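Side-chain contacts in putative oxidoreductase yhhX (PDB 3F4L), which probably acts as a nucleotide-dependent oxidoreductase of the Gfo/Idh/MocA family, perhaps as an NADP+-linked scyllo-inositol dehydrogenase: residues 125-130 with 314-319; 147-152 with 181-186; 169-174 with 223-228; 175-180 with 327-332. One frame throughout, in Å; residues are numbered along the deposited sequence.

Interaction 1 of 4, residues 125-130 with 314-319; sequences RRFDSC and PNYVKE
R126 and F127 pack against Y316 and V317 in a mixed loop-to-loop contact, partly buried, that joins two connections of this Gfo/Idh/MocA fold. Residues 125-130 lead from strand 119-121, the last strand of the parallel Rossmann sheet, into helix 129-140; residues 314-319 link helices 300-311 and 319-331. R126 has the largest share of the buried surface, with Y316 close behind. Its chain runs extended from CG to NE (chi2 -167°, chi3 178°), which brings the guanidinium flat against V317: CG2 of V317 sits over the centre of one face, 3.8 Å above the plane. R126 NH1 also comes within 3.2 Å of Y316 O, but the angle is too poor for a hydrogen bond. The polar end of the arginine is instead gripped from outside the two segments, NE by a salt bridge to D181 and NH2 by one to E321, whose OE1 also accepts from the backbone N of K318. An alanine here is likely to leave D181 and E321 without their charged mate and to uncover V317 CG2. Beside this pair, F127 and Y316 pass at a slant, and F127 CE2 meets Y316 CD2 at 4.2 Å. The tyrosine is held at its far end by a hydrogen bond from the backbone N of Q123 to its OH. N315 ties its own turn together, ND2 donating to V317 O over 2.9 Å in the carbonyl plane. V317 CG2 serves two flat groups, for it also lies over the centre of the Y316 ring, 3.3 Å above its plane.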
loop_
_atom_site.group_PDB
_atom_site.type_symbol
_atom_site.label_atom_id
_atom_site.label_comp_id
_atom_site.label_asym_id
_atom_site.label_seq_id
_atom_site.Cartn_x
_atom_site.Cartn_y
_atom_site.Cartn_z
ATOM N N ARG A 125 22.129 1.675 5.085
ATOM C CA ARG A 125 20.784 1.726 5.655
ATOM C C ARG A 125 20.352 0.409 6.297
ATOM O O ARG A 125 19.227 0.272 6.799
ATOM C CB ARG A 125 19.768 2.203 4.603
ATOM C CG ARG A 125 20.152 3.569 3.997
ATOM C CD ARG A 125 18.946 4.416 3.574
ATOM N NE ARG A 125 18.314 5.021 4.741
ATOM C CZ ARG A 125 18.284 6.325 5.002
ATOM N NH1 ARG A 125 18.837 7.199 4.174
ATOM N NH2 ARG A 125 17.725 6.747 6.119
ATOM N N ARG A 126 21.256 -0.563 6.293
ATOM C CA ARG A 126 20.972 -1.827 6.942
ATOM C C ARG A 126 21.166 -1.564 8.420
ATOM O O ARG A 126 20.828 -2.384 9.265
ATOM C CB ARG A 126 21.942 -2.911 6.472
ATOM C CG ARG A 126 21.608 -3.417 5.084
ATOM C CD ARG A 126 22.363 -4.688 4.747
ATOM N NE ARG A 126 21.987 -5.175 3.425
ATOM C CZ ARG A 126 22.239 -6.406 2.991
ATOM N NH1 ARG A 126 22.868 -7.263 3.780
ATOM N NH2 ARG A 126 21.849 -6.779 1.782
ATOM N N PHE A 127 21.718 -0.396 8.723
ATOM C CA PHE A 127 21.943 -0.016 10.101
ATOM C C PHE A 127 21.146 1.226 10.492
ATOM O O PHE A 127 21.549 1.963 11.381
ATOM C CB PHE A 127 23.446 0.178 10.351
ATOM C CG PHE A 127 24.254 -1.052 10.068
ATOM C CD1 PHE A 127 24.059 -2.211 10.820
ATOM C CD2 PHE A 127 25.149 -1.088 9.008
ATOM C CE1 PHE A 127 24.739 -3.388 10.515
ATOM C CE2 PHE A 127 25.839 -2.267 8.691
ATOM C CZ PHE A 127 25.631 -3.418 9.446
ATOM N N ASP A 128 20.024 1.454 9.807
ATOM C CA ASP A 128 19.123 2.563 10.133
ATOM C C ASP A 128 18.351 2.085 11.362
ATOM O O ASP A 128 17.933 0.922 11.415
ATOM C CB ASP A 128 18.128 2.830 8.998
ATOM C CG ASP A 128 18.561 3.970 8.096
ATOM O OD1 ASP A 128 19.475 4.744 8.487
ATOM O OD2 ASP A 128 17.970 4.110 7.003
ATOM N N SER A 129 18.160 2.965 12.343
ATOM C CA SER A 129 17.454 2.589 13.567
ATOM C C SER A 129 16.027 2.103 13.323
ATOM O O SER A 129 15.586 1.155 13.957
ATOM C CB SER A 129 17.425 3.757 14.562
ATOM O OG SER A 129 16.783 4.871 13.999
ATOM N N CYS A 130 15.308 2.766 12.424
ATOM C CA CYS A 130 13.936 2.379 12.100
ATOM C C CYS A 130 13.901 0.936 11.582
ATOM O O CYS A 130 13.127 0.097 12.058
ATOM C CB CYS A 130 13.362 3.337 11.050
ATOM S SG CYS A 130 14.519 3.798 9.720
ATOM N N PRO A 314 32.368 -13.610 7.009
ATOM C CA PRO A 314 31.584 -13.382 5.791
ATOM C C PRO A 314 31.245 -11.899 5.649
ATOM O O PRO A 314 31.073 -11.203 6.648
ATOM C CB PRO A 314 30.341 -14.252 6.006
ATOM C CG PRO A 314 30.282 -14.440 7.497
ATOM C CD PRO A 314 31.725 -14.618 7.865
ATOM N N ASN A 315 31.160 -11.421 4.411
ATOM C CA ASN A 315 30.851 -10.014 4.155
ATOM C C ASN A 315 29.427 -9.725 4.634
ATOM O O ASN A 315 28.561 -10.599 4.556
ATOM C CB ASN A 315 30.982 -9.728 2.661
ATOM C CG ASN A 315 30.909 -8.247 2.339
ATOM O OD1 ASN A 315 31.702 -7.450 2.845
ATOM N ND2 ASN A 315 29.956 -7.871 1.494
ATOM N N TYR A 316 29.178 -8.505 5.110
ATOM C CA TYR A 316 27.852 -8.159 5.625
ATOM C C TYR A 316 26.756 -8.235 4.571
ATOM O O TYR A 316 25.592 -8.479 4.896
ATOM C CB TYR A 316 27.866 -6.770 6.290
ATOM C CG TYR A 316 27.873 -5.579 5.346
ATOM C CD1 TYR A 316 28.921 -5.373 4.444
ATOM C CD2 TYR A 316 26.842 -4.639 5.380
ATOM C CE1 TYR A 316 28.941 -4.263 3.604
ATOM C CE2 TYR A 316 26.851 -3.521 4.541
ATOM C CZ TYR A 316 27.905 -3.341 3.659
ATOM O OH TYR A 316 27.923 -2.236 2.841
ATOM N N VAL A 317 27.127 -8.029 3.311
ATOM C CA VAL A 317 26.175 -8.108 2.209
ATOM C C VAL A 317 26.501 -9.346 1.366
ATOM O O VAL A 317 27.651 -9.540 0.958
ATOM C CB VAL A 317 26.252 -6.862 1.289
ATOM C CG1 VAL A 317 25.306 -7.025 0.105
ATOM C CG2 VAL A 317 25.883 -5.607 2.069
ATOM N N LYS A 318 25.501 -10.178 1.098
ATOM C CA LYS A 318 25.739 -11.365 0.290
ATOM C C LYS A 318 25.692 -11.012 -1.197
ATOM O O LYS A 318 24.915 -10.145 -1.619
ATOM C CB LYS A 318 24.692 -12.445 0.591
ATOM C CG LYS A 318 24.567 -12.799 2.068
ATOM C CD LYS A 318 23.794 -14.099 2.275
ATOM C CE LYS A 318 22.393 -14.036 1.699
ATOM N NZ LYS A 318 21.694 -15.340 1.857
ATOM N N GLU A 319 26.524 -11.696 -1.981
ATOM C CA GLU A 319 26.594 -11.485 -3.428
ATOM C C GLU A 319 25.206 -11.601 -4.064
ATOM O O GLU A 319 24.816 -10.763 -4.878
ATOM C CB GLU A 319 27.555 -12.516 -4.055
ATOM C CG GLU A 319 27.852 -12.328 -5.550
ATOM C CD GLU A 319 28.817 -13.393 -6.102
ATOM O OE1 GLU A 319 29.868 -13.628 -5.461
ATOM O OE2 GLU A 319 28.533 -13.984 -7.175
#

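Interaction 2 of 4, residues 147-152 with 181-186; sequences VEVESH and DQIISL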
loop_
_atom_site.group_PDB
_atom_site.type_symbol
_atom_site.label_atom_id
_atom_site.label_comp_id
_atom_site.label_asym_id
_atom_site.label_seq_id
_atom_site.Cartn_x
_atom_site.Cartn_y
_atom_site.Cartn_z
ATOM N N VAL A 147 3.115 -11.832 7.102
ATOM C CA VAL A 147 2.397 -11.846 5.842
ATOM C C VAL A 147 2.543 -10.550 5.055
ATOM O O VAL A 147 2.358 -10.543 3.843
ATOM C CB VAL A 147 0.902 -12.171 6.045
ATOM C CG1 VAL A 147 0.766 -13.592 6.562
ATOM C CG2 VAL A 147 0.270 -11.182 7.015
ATOM N N GLU A 148 2.888 -9.454 5.729
ATOM C CA GLU A 148 3.056 -8.206 5.012
ATOM C C GLU A 148 4.026 -7.233 5.674
ATOM O O GLU A 148 4.051 -7.082 6.893
ATOM C CB GLU A 148 1.703 -7.518 4.791
ATOM C CG GLU A 148 1.782 -6.369 3.780
ATOM C CD GLU A 148 0.516 -6.211 2.941
ATOM O OE1 GLU A 148 0.009 -7.233 2.433
ATOM O OE2 GLU A 148 0.043 -5.066 2.772
ATOM N N VAL A 149 4.835 -6.599 4.836
ATOM C CA VAL A 149 5.817 -5.617 5.271
ATOM C C VAL A 149 5.625 -4.434 4.331
ATOM O O VAL A 149 5.431 -4.610 3.125
ATOM C CB VAL A 149 7.268 -6.175 5.152
ATOM C CG1 VAL A 149 8.303 -5.079 5.475
ATOM C CG2 VAL A 149 7.454 -7.337 6.114
ATOM N N GLU A 150 5.642 -3.228 4.885
ATOM C CA GLU A 150 5.468 -2.040 4.071
ATOM C C GLU A 150 6.519 -1.021 4.494
ATOM O O GLU A 150 6.626 -0.685 5.672
ATOM C CB GLU A 150 4.061 -1.478 4.270
ATOM C CG GLU A 150 3.609 -0.476 3.211
ATOM C CD GLU A 150 2.137 -0.088 3.369
ATOM O OE1 GLU A 150 1.283 -0.992 3.508
ATOM O OE2 GLU A 150 1.829 1.124 3.348
ATOM N N SER A 151 7.301 -0.554 3.528
ATOM C CA SER A 151 8.352 0.426 3.772
ATOM C C SER A 151 8.101 1.705 2.972
ATOM O O SER A 151 7.828 1.653 1.769
ATOM C CB SER A 151 9.705 -0.166 3.380
ATOM O OG SER A 151 10.724 0.810 3.451
ATOM N N HIS A 152 8.198 2.850 3.641
ATOM C CA HIS A 152 7.986 4.139 2.997
ATOM C C HIS A 152 9.216 5.028 3.143
ATOM O O HIS A 152 9.868 5.044 4.182
ATOM C CB HIS A 152 6.788 4.880 3.611
ATOM C CG HIS A 152 5.451 4.424 3.109
ATOM N ND1 HIS A 152 4.785 3.334 3.629
ATOM C CD2 HIS A 152 4.648 4.927 2.142
ATOM C CE1 HIS A 152 3.628 3.187 3.005
ATOM N NE2 HIS A 152 3.521 4.142 2.097
ATOM N N ASP A 181 16.989 -3.151 -0.737
ATOM C CA ASP A 181 18.098 -3.889 -0.135
ATOM C C ASP A 181 17.724 -4.345 1.279
ATOM O O ASP A 181 18.054 -5.459 1.688
ATOM C CB ASP A 181 19.352 -3.021 -0.057
ATOM C CG ASP A 181 20.462 -3.685 0.730
ATOM O OD1 ASP A 181 21.112 -4.615 0.192
ATOM O OD2 ASP A 181 20.674 -3.287 1.896
ATOM N N GLN A 182 17.033 -3.486 2.025
ATOM C CA GLN A 182 16.621 -3.846 3.384
ATOM C C GLN A 182 15.687 -5.057 3.340
ATOM O O GLN A 182 15.824 -5.985 4.133
ATOM C CB GLN A 182 15.893 -2.677 4.051
ATOM C CG GLN A 182 16.765 -1.464 4.308
ATOM C CD GLN A 182 16.001 -0.317 4.948
ATOM O OE1 GLN A 182 14.877 -0.023 4.559
ATOM N NE2 GLN A 182 16.627 0.354 5.922
ATOM N N ILE A 183 14.729 -5.042 2.413
ATOM C CA ILE A 183 13.782 -6.152 2.304
ATOM C C ILE A 183 14.521 -7.422 1.896
ATOM O O ILE A 183 14.291 -8.504 2.444
ATOM C CB ILE A 183 12.655 -5.846 1.266
ATOM C CG1 ILE A 183 11.819 -4.657 1.735
ATOM C CG2 ILE A 183 11.768 -7.068 1.079
ATOM C CD1 ILE A 183 11.312 -4.786 3.185
ATOM N N ILE A 184 15.423 -7.286 0.936
ATOM C CA ILE A 184 16.192 -8.429 0.469
ATOM C C ILE A 184 17.060 -9.019 1.593
ATOM O O ILE A 184 17.179 -10.237 1.711
ATOM C CB ILE A 184 17.058 -8.021 -0.762
ATOM C CG1 ILE A 184 16.137 -7.808 -1.970
ATOM C CG2 ILE A 184 18.108 -9.065 -1.049
ATOM C CD1 ILE A 184 16.769 -7.065 -3.118
ATOM N N SER A 185 17.649 -8.166 2.431
ATOM C CA SER A 185 18.481 -8.665 3.522
ATOM C C SER A 185 17.650 -9.476 4.525
ATOM O O SER A 185 18.188 -10.314 5.237
ATOM C CB SER A 185 19.166 -7.508 4.259
ATOM O OG SER A 185 18.252 -6.864 5.140
ATOM N N LEU A 186 16.344 -9.231 4.584
ATOM C CA LEU A 186 15.469 -9.953 5.519
ATOM C C LEU A 186 14.873 -11.226 4.942
ATOM O O LEU A 186 14.790 -12.250 5.623
ATOM C CB LEU A 186 14.272 -9.087 5.945
ATOM C CG LEU A 186 14.480 -7.747 6.645
ATOM C CD1 LEU A 186 13.129 -7.058 6.863
ATOM C CD2 LEU A 186 15.186 -7.983 7.962
HETATM O O HOH W 1 12.873 -1.007 3.343
HETATM O O HOH W 2 13.658 2.435 4.361
#
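V149 and I183 meet end to end, CG1 of the valine 3.8 Å from CD1 of the isoleucine, where strand 146-152 of the large mixed sheet faces helix 171-187. Both are branched chains whose outer methyls do the touching. I183 CG1 lies opposite its carbonyl carbon (chi1 -64°), and a second turn at CG1 (chi2 -51°) leads on to the CD1 that touches the strand. One step along the same strand face, S151 and Q182 are both directed toward the opposite segment, yet S151 OG and Q182 OE1 stay 4.4 Å apart and are linked through water. S151 OG donates to water 1 over 2.8 Å, and water 1 in turn donates to Q182 OE1, at a modelled separation short enough to be doubtful. Water 2 donates to the same OE1 over 2.8 Å but reaches S151 OG only weakly. The next shell sets the glutamine: its NE2 donates to R125 O, which fixes the turn of the amide and presents OE1 to the waters. One turn on, S185 OG donates to Q182 O at 2.8 Å. On the strand, V147 and E148 form a classic beta bulge opposite H239. E148 makes a salt bridge to K224 of the second subunit, and E150, which points away from the helix, packs on Y233 of that subunit. One face of the strand thus serves the helix while the other takes part in the dimer contact. The helix side combines a methyl contact with a hydrated polar bridge: Q182 OE1 accepts from water 2 and probably also water 1, and no direct hydrogen bond crosses.

Interaction 3 of 4, residues 169-174 with 223-228; sequences DGAFYG and VKTSHL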
loop_
_atom_site.group_PDB
_atom_site.type_symbol
_atom_site.label_atom_id
_atom_site.label_comp_id
_atom_site.label_asym_id
_atom_site.label_seq_id
_atom_site.Cartn_x
_atom_site.Cartn_y
_atom_site.Cartn_z
ATOM N N ASP A 169 18.428 7.702 -13.465
ATOM C CA ASP A 169 18.452 8.968 -12.735
ATOM C C ASP A 169 17.200 9.161 -11.879
ATOM O O ASP A 169 17.089 10.138 -11.140
ATOM C CB ASP A 169 18.557 10.131 -13.722
ATOM C CG ASP A 169 19.696 9.957 -14.703
ATOM O OD1 ASP A 169 20.865 9.942 -14.260
ATOM O OD2 ASP A 169 19.422 9.827 -15.914
ATOM N N GLY A 170 16.265 8.227 -11.985
ATOM C CA GLY A 170 15.026 8.341 -11.235
ATOM C C GLY A 170 15.092 7.934 -9.780
ATOM O O GLY A 170 16.132 7.499 -9.285
ATOM N N ALA A 171 13.952 8.060 -9.103
ATOM C CA ALA A 171 13.831 7.727 -7.693
ATOM C C ALA A 171 13.950 6.234 -7.395
ATOM O O ALA A 171 14.454 5.853 -6.335
ATOM C CB ALA A 171 12.495 8.259 -7.151
ATOM N N PHE A 172 13.479 5.396 -8.317
ATOM C CA PHE A 172 13.545 3.951 -8.127
ATOM C C PHE A 172 14.993 3.480 -7.997
ATOM O O PHE A 172 15.338 2.763 -7.056
ATOM C CB PHE A 172 12.838 3.226 -9.277
ATOM C CG PHE A 172 12.607 1.760 -9.015
ATOM C CD1 PHE A 172 12.282 1.314 -7.740
ATOM C CD2 PHE A 172 12.682 0.833 -10.047
ATOM C CE1 PHE A 172 12.032 -0.036 -7.496
ATOM C CE2 PHE A 172 12.432 -0.519 -9.813
ATOM C CZ PHE A 172 12.106 -0.952 -8.541
ATOM N N TYR A 173 15.852 3.899 -8.922
ATOM C CA TYR A 173 17.262 3.527 -8.835
ATOM C C TYR A 173 17.891 4.277 -7.665
ATOM O O TYR A 173 18.659 3.712 -6.888
ATOM C CB TYR A 173 18.013 3.897 -10.121
ATOM C CG TYR A 173 18.124 2.779 -11.143
ATOM C CD1 TYR A 173 17.041 2.424 -11.958
ATOM C CD2 TYR A 173 19.311 2.066 -11.281
ATOM C CE1 TYR A 173 17.153 1.376 -12.886
ATOM C CE2 TYR A 173 19.434 1.026 -12.193
ATOM C CZ TYR A 173 18.360 0.683 -12.989
ATOM O OH TYR A 173 18.504 -0.365 -13.861
ATOM N N GLY A 174 17.539 5.552 -7.541
ATOM C CA GLY A 174 18.095 6.395 -6.493
ATOM C C GLY A 174 17.815 6.005 -5.052
ATOM O O GLY A 174 18.740 5.894 -4.248
ATOM N N VAL A 223 7.660 -1.696 -1.026
ATOM C CA VAL A 223 8.629 -0.617 -0.882
ATOM C C VAL A 223 8.133 0.516 -1.767
ATOM O O VAL A 223 7.902 0.320 -2.959
ATOM C CB VAL A 223 10.025 -1.027 -1.367
ATOM C CG1 VAL A 223 10.920 0.168 -1.369
ATOM C CG2 VAL A 223 10.597 -2.128 -0.474
ATOM N N LYS A 224 7.966 1.702 -1.200
ATOM C CA LYS A 224 7.479 2.796 -2.013
ATOM C C LYS A 224 7.924 4.168 -1.553
ATOM O O LYS A 224 8.217 4.388 -0.375
ATOM C CB LYS A 224 5.952 2.741 -2.094
ATOM C CG LYS A 224 5.258 2.750 -0.746
ATOM C CD LYS A 224 3.774 2.414 -0.870
ATOM C CE LYS A 224 3.005 3.497 -1.611
ATOM N NZ LYS A 224 1.562 3.143 -1.747
ATOM N N THR A 225 8.002 5.081 -2.515
ATOM C CA THR A 225 8.381 6.457 -2.234
ATOM C C THR A 225 7.639 7.384 -3.177
ATOM O O THR A 225 7.270 7.012 -4.289
ATOM C CB THR A 225 9.899 6.739 -2.408
ATOM O OG1 THR A 225 10.163 7.156 -3.751
ATOM C CG2 THR A 225 10.725 5.530 -2.065
ATOM N N SER A 226 7.430 8.605 -2.715
ATOM C CA SER A 226 6.751 9.614 -3.504
ATOM C C SER A 226 7.254 10.939 -2.981
ATOM O O SER A 226 7.631 11.035 -1.813
ATOM C CB SER A 226 5.237 9.521 -3.299
ATOM O OG SER A 226 4.573 10.616 -3.903
ATOM N N HIS A 227 7.298 11.950 -3.844
ATOM C CA HIS A 227 7.729 13.276 -3.413
ATOM C C HIS A 227 6.488 14.125 -3.166
ATOM O O HIS A 227 6.577 15.349 -3.065
ATOM C CB HIS A 227 8.603 13.949 -4.483
ATOM C CG HIS A 227 9.966 13.341 -4.621
ATOM N ND1 HIS A 227 10.169 12.068 -5.115
ATOM C CD2 HIS A 227 11.192 13.828 -4.319
ATOM C CE1 HIS A 227 11.462 11.800 -5.111
ATOM N NE2 HIS A 227 12.106 12.851 -4.634
ATOM N N LEU A 228 5.327 13.475 -3.072
ATOM C CA LEU A 228 4.078 14.201 -2.851
ATOM C C LEU A 228 3.263 13.621 -1.697
ATOM O O LEU A 228 2.137 13.177 -1.883
ATOM C CB LEU A 228 3.251 14.196 -4.141
ATOM C CG LEU A 228 3.890 14.925 -5.328
ATOM C CD1 LEU A 228 3.072 14.670 -6.585
ATOM C CD2 LEU A 228 3.976 16.429 -5.020
#
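The imidazole of H227 offers its edge to A171, whose CB lies near the ring plane, 4.2 Å from CE1. The same ring meets that of Y155 with the planes about 35° apart, and its ND1 bonds to D208 O, which ties down its rotation. These groups belong to the C-terminal alpha/beta domain, at the place where the start of helix 171-187 lies on strand 219-225 of the mixed sheet and on the loop that follows. The closest CA atoms are those of A171 and T225, 7.8 Å apart, and the small methyl of A171 reaches both T225 and H227. The helix start is set by a first-turn bond from G174 N to G170 O, 3.0 Å long, and by a backbone bond of A171 with D207. F172, next in the chain, turns its ring to F210, with planes at about 55°. S226 closes an ST turn: L228 N donates to S226 OG over 3.1 Å with an angle of 154° at the hydrogen. T225 stands beside A171, and its OG1, buried with no polar partner in the model, faces A171 CB at 4.3 Å.

Interaction 4 of 4, residues 175-180 with 327-332; sequences LGVHTM and EILERG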
loop_
_atom_site.group_PDB
_atom_site.type_symbol
_atom_site.label_atom_id
_atom_site.label_comp_id
_atom_site.label_asym_id
_atom_site.label_seq_id
_atom_site.Cartn_x
_atom_site.Cartn_y
_atom_site.Cartn_z
ATOM N N LEU A 175 16.550 5.792 -4.717
ATOM C CA LEU A 175 16.181 5.434 -3.351
ATOM C C LEU A 175 15.777 3.981 -3.182
ATOM O O LEU A 175 15.976 3.384 -2.113
ATOM C CB LEU A 175 15.039 6.327 -2.860
ATOM C CG LEU A 175 15.455 7.710 -2.366
ATOM C CD1 LEU A 175 16.403 7.557 -1.185
ATOM C CD2 LEU A 175 16.126 8.477 -3.486
ATOM N N GLY A 176 15.191 3.419 -4.227
ATOM C CA GLY A 176 14.762 2.037 -4.169
ATOM C C GLY A 176 15.910 1.092 -3.890
ATOM O O GLY A 176 15.728 0.056 -3.244
ATOM N N VAL A 177 17.100 1.442 -4.369
ATOM C CA VAL A 177 18.263 0.586 -4.156
ATOM C C VAL A 177 18.456 0.301 -2.664
ATOM O O VAL A 177 18.810 -0.816 -2.283
ATOM C CB VAL A 177 19.563 1.213 -4.768
ATOM C CG1 VAL A 177 20.002 2.453 -3.978
ATOM C CG2 VAL A 177 20.683 0.171 -4.788
ATOM N N HIS A 178 18.193 1.303 -1.824
ATOM C CA HIS A 178 18.339 1.163 -0.372
ATOM C C HIS A 178 17.163 0.470 0.313
ATOM O O HIS A 178 17.346 -0.423 1.132
ATOM C CB HIS A 178 18.506 2.530 0.272
ATOM C CG HIS A 178 19.826 3.165 -0.003
ATOM N ND1 HIS A 178 19.945 4.461 -0.456
ATOM C CD2 HIS A 178 21.088 2.702 0.155
ATOM C CE1 HIS A 178 21.226 4.771 -0.562
ATOM N NE2 HIS A 178 21.940 3.721 -0.196
ATOM N N THR A 179 15.954 0.909 0.001
ATOM C CA THR A 179 14.794 0.315 0.621
ATOM C C THR A 179 14.592 -1.135 0.196
ATOM O O THR A 179 14.227 -1.967 1.020
ATOM C CB THR A 179 13.546 1.176 0.356
ATOM O OG1 THR A 179 13.405 1.417 -1.049
ATOM C CG2 THR A 179 13.686 2.512 1.077
HETATM N N MSE A 180 14.857 -1.457 -1.069
HETATM C CA MSE A 180 14.701 -2.844 -1.511
HETATM C C MSE A 180 15.798 -3.718 -0.909
HETATM O O MSE A 180 15.572 -4.887 -0.616
HETATM C CB MSE A 180 14.729 -2.959 -3.043
HETATM C CG MSE A 180 13.482 -2.417 -3.738
HETATM SE SE MSE A 180 13.189 -3.323 -5.443
HETATM C CE MSE A 180 14.795 -2.739 -6.345
ATOM N N GLU A 327 18.999 -6.701 -10.563
ATOM C CA GLU A 327 18.077 -7.317 -11.514
ATOM C C GLU A 327 16.667 -6.742 -11.369
ATOM O O GLU A 327 16.013 -6.417 -12.364
ATOM C CB GLU A 327 18.043 -8.832 -11.308
ATOM C CG GLU A 327 17.216 -9.573 -12.326
ATOM C CD GLU A 327 17.203 -11.067 -12.082
ATOM O OE1 GLU A 327 18.286 -11.651 -11.869
ATOM O OE2 GLU A 327 16.107 -11.665 -12.113
ATOM N N ILE A 328 16.205 -6.614 -10.126
ATOM C CA ILE A 328 14.877 -6.067 -9.870
ATOM C C ILE A 328 14.773 -4.634 -10.404
ATOM O O ILE A 328 13.795 -4.277 -11.053
ATOM C CB ILE A 328 14.538 -6.102 -8.352
ATOM C CG1 ILE A 328 14.362 -7.567 -7.901
ATOM C CG2 ILE A 328 13.248 -5.320 -8.086
ATOM C CD1 ILE A 328 14.164 -7.773 -6.387
ATOM N N LEU A 329 15.789 -3.817 -10.145
ATOM C CA LEU A 329 15.777 -2.445 -10.632
ATOM C C LEU A 329 15.705 -2.401 -12.165
ATOM O O LEU A 329 14.884 -1.674 -12.737
ATOM C CB LEU A 329 17.027 -1.700 -10.139
ATOM C CG LEU A 329 17.036 -1.358 -8.645
ATOM C CD1 LEU A 329 18.374 -0.758 -8.242
ATOM C CD2 LEU A 329 15.896 -0.375 -8.355
ATOM N N GLU A 330 16.545 -3.191 -12.824
ATOM C CA GLU A 330 16.574 -3.226 -14.286
ATOM C C GLU A 330 15.254 -3.659 -14.893
ATOM O O GLU A 330 14.739 -3.014 -15.802
ATOM C CB GLU A 330 17.666 -4.179 -14.796
ATOM C CG GLU A 330 19.087 -3.824 -14.387
ATOM C CD GLU A 330 20.129 -4.628 -15.155
ATOM O OE1 GLU A 330 19.986 -5.871 -15.242
ATOM O OE2 GLU A 330 21.095 -4.016 -15.668
ATOM N N ARG A 331 14.707 -4.761 -14.391
ATOM C CA ARG A 331 13.459 -5.287 -14.918
ATOM C C ARG A 331 12.247 -4.397 -14.651
ATOM O O ARG A 331 11.160 -4.655 -15.162
ATOM C CB ARG A 331 13.224 -6.704 -14.386
ATOM C CG ARG A 331 14.321 -7.687 -14.821
ATOM C CD ARG A 331 13.872 -9.136 -14.666
ATOM N NE ARG A 331 12.715 -9.411 -15.509
ATOM C CZ ARG A 331 12.041 -10.556 -15.512
ATOM N NH1 ARG A 331 12.407 -11.546 -14.708
ATOM N NH2 ARG A 331 11.000 -10.710 -16.324
ATOM N N GLY A 332 12.437 -3.342 -13.868
ATOM C CA GLY A 332 11.334 -2.442 -13.599
ATOM C C GLY A 332 11.057 -1.618 -14.846
ATOM O O GLY A 332 9.962 -1.086 -15.025
#
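M180 reaches over to I328 and L329 as helix 171-187 packs on helix 319-331, an alpha-alpha contact in the C-terminal alpha/beta domain. The axes of the two short segments approach to 10.7 Å and their directions differ by 137°, a splayed antiparallel sense. Apolar packing is the whole of what crosses between the segments. V177, the lighter partner, places CB 4.2 Å from L329 CD1. M180, a selenomethionine, does more: bent at its last torsion (chi3 -64°), it puts SE against I328 and wedges CE between the two aliphatic side chains. G176, one turn before M180, brings bare backbone to this side, where a CB would point toward L329. F172 of the same helix and A212 of strand 209-216 also touch M180.

Hydrogen bonds act within each helix or lead elsewhere. M180 N donates to G176 O over 2.8 Å, holding the residue in its turn, while I328 O accepts from Y195 OH. Close approach marks the apolar group: M180 SE comes 3.3 Å from I328 CG2, and M180 CE is tighter than usual van der Waals contact against L329 CD2, at 3.3 Å.

How the interactions relate
From the N terminus, the chain completes the Rossmann sheet before 125-130 opens interaction 1, whose loop closes at 314-319 and brings the linker beyond that sheet against the turn ahead of helix 319-331. Interactions 2 and 3 lie wholly within that span, and interaction 4 crosses it, ending later at 327-332. Interactions 2, 3 and 4 also cross one another, their segments alternating along the chain; all three use helix 171-187: its start meets strand 219-225, its middle helix 319-331 and its later turns strand 146-152. The strands are sheet neighbours, joined by S151 O and K224 N. R126 with D181 couples interaction 1 to the helix of interaction 2.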